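Local coordinates for protein glyoxalase 3 (Candida albicans, PDB 4LRU) that converts methylglyoxal directly to D-lactate without glutathione, detoxifying the methylglyoxal that the yeast itself produces in metabolism, at residues Gly175-Asp178 and Ile179-Gly183. Numbering follows the deposited sequence.
Sequences GVTD and IMKKG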
loop_
_atom_site.group_PDB
_atom_site.type_symbol
_atom_site.label_atom_id
_atom_site.label_comp_id
_atom_site.label_asym_id
_atom_site.label_seq_id
_atom_site.Cartn_x
_atom_site.Cartn_y
_atom_site.Cartn_z
ATOM N N GLY A 175 19.100 -1.391 6.649
ATOM C CA GLY A 175 19.593 -2.091 7.819
ATOM C C GLY A 175 18.538 -2.916 8.539
ATOM O O GLY A 175 18.641 -3.129 9.751
ATOM N N VAL A 176 17.544 -3.407 7.801
ATOM C CA VAL A 176 16.471 -4.195 8.423
ATOM C C VAL A 176 16.370 -5.655 7.967
ATOM O O VAL A 176 15.460 -6.385 8.368
ATOM C CB VAL A 176 15.114 -3.509 8.223
ATOM C CG1 VAL A 176 15.176 -2.091 8.771
ATOM C CG2 VAL A 176 14.725 -3.514 6.754
ATOM N N THR A 177 17.307 -6.110 7.146
ATOM C CA THR A 177 17.265 -7.485 6.688
ATOM C C THR A 177 17.264 -8.511 7.837
ATOM O O THR A 177 16.468 -9.443 7.831
ATOM C CB THR A 177 18.454 -7.786 5.764
ATOM O OG1 THR A 177 18.443 -6.847 4.674
ATOM C CG2 THR A 177 18.360 -9.197 5.223
ATOM N N ASP A 178 18.144 -8.343 8.815
ATOM C CA ASP A 178 18.254 -9.333 9.894
ATOM C C ASP A 178 17.014 -9.293 10.781
ATOM O O ASP A 178 16.505 -10.337 11.207
ATOM C CB ASP A 178 19.490 -9.071 10.751
ATOM C CG ASP A 178 20.775 -9.218 9.978
ATOM O OD1 ASP A 178 20.775 -9.943 8.953
ATOM O OD2 ASP A 178 21.785 -8.620 10.408
ATOM N N ILE A 179 16.541 -8.083 11.050
ATOM C CA ILE A 179 15.281 -7.878 11.766
ATOM C C ILE A 179 14.153 -8.654 11.098
ATOM O O ILE A 179 13.396 -9.364 11.759
ATOM C CB ILE A 179 14.929 -6.380 11.855
ATOM C CG1 ILE A 179 15.876 -5.684 12.839
ATOM C CG2 ILE A 179 13.481 -6.189 12.281
ATOM C CD1 ILE A 179 15.954 -4.183 12.671
ATOM N N MET A 180 14.057 -8.541 9.778
ATOM C CA MET A 180 12.999 -9.204 9.032
ATOM C C MET A 180 13.112 -10.729 9.088
ATOM O O MET A 180 12.117 -11.423 9.285
ATOM C CB MET A 180 12.999 -8.724 7.569
ATOM C CG MET A 180 12.512 -7.295 7.412
ATOM S SD MET A 180 12.461 -6.680 5.712
ATOM C CE MET A 180 11.305 -7.810 4.948
ATOM N N LYS A 181 14.329 -11.245 8.957
ATOM C CA LYS A 181 14.538 -12.687 8.924
ATOM C C LYS A 181 14.233 -13.314 10.283
ATOM O O LYS A 181 13.755 -14.446 10.360
ATOM C CB LYS A 181 15.977 -12.995 8.511
ATOM C CG LYS A 181 16.380 -12.356 7.190
ATOM C CD LYS A 181 16.109 -13.279 6.011
ATOM C CE LYS A 181 16.183 -12.528 4.689
ATOM N NZ LYS A 181 15.023 -11.613 4.508
ATOM N N LYS A 182 14.505 -12.568 11.347
ATOM C CA LYS A 182 14.274 -13.051 12.696
ATOM C C LYS A 182 12.785 -13.033 13.017
ATOM O O LYS A 182 12.304 -13.856 13.785
ATOM C CB LYS A 182 15.023 -12.157 13.679
ATOM C CG LYS A 182 15.203 -12.756 15.061
ATOM C CD LYS A 182 15.800 -11.733 16.013
ATOM C CE LYS A 182 15.244 -11.886 17.420
ATOM N NZ LYS A 182 15.366 -10.623 18.202
ATOM N N GLY A 183 12.058 -12.088 12.426
ATOM C CA GLY A 183 10.623 -11.951 12.673
ATOM C C GLY A 183 9.755 -12.732 11.706
ATOM O O GLY A 183 8.531 -12.614 11.736
HETATM O O HOH W 1 18.451 -5.929 10.685
#
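Val-176, just ahead of helix 177-182, meets Met-180 of its first turn on the buried side, CG2 of the valine lying 4.0 Å from SD of the methionine. The backbone draws them together: Met-180 N donates to Val-176 O at 2.9 Å, the first of three successive i to i+4 bonds, followed by Lys-181 to Thr-177 and Lys-182 to Asp-178. The compact, branched Val-176 suits a buried position among Phe-18, Tyr-19 and His-109, whereas the unbranched methionine bends only at chi3 (61°), which turns its methyl away from the valine. The outer side is looser. There, in one of the two conformers modelled for Lys-181, CE lies 4.0 Å from CG2 of Thr-177, a contact probably only partly occupied, while Thr-177 OG1 bonds to Asp-172; Asp-178 and Lys-182, both charged, suit the solvent-exposed surface. A water bridges the turn, donating to Gly-175 O and accepting from Ile-179 N at 2.9 Å. Gly-175, with its positive phi (72°), ends the preceding helix in a Schellman motif, a conformation that favours glycine. Helix 177-182 thus follows helix 168-173 almost directly, at the periphery of the DJ-1-type domain, with Val-176 and Met-180 packed against Glu-171, inferred to be an active-site residue, of that earlier helix.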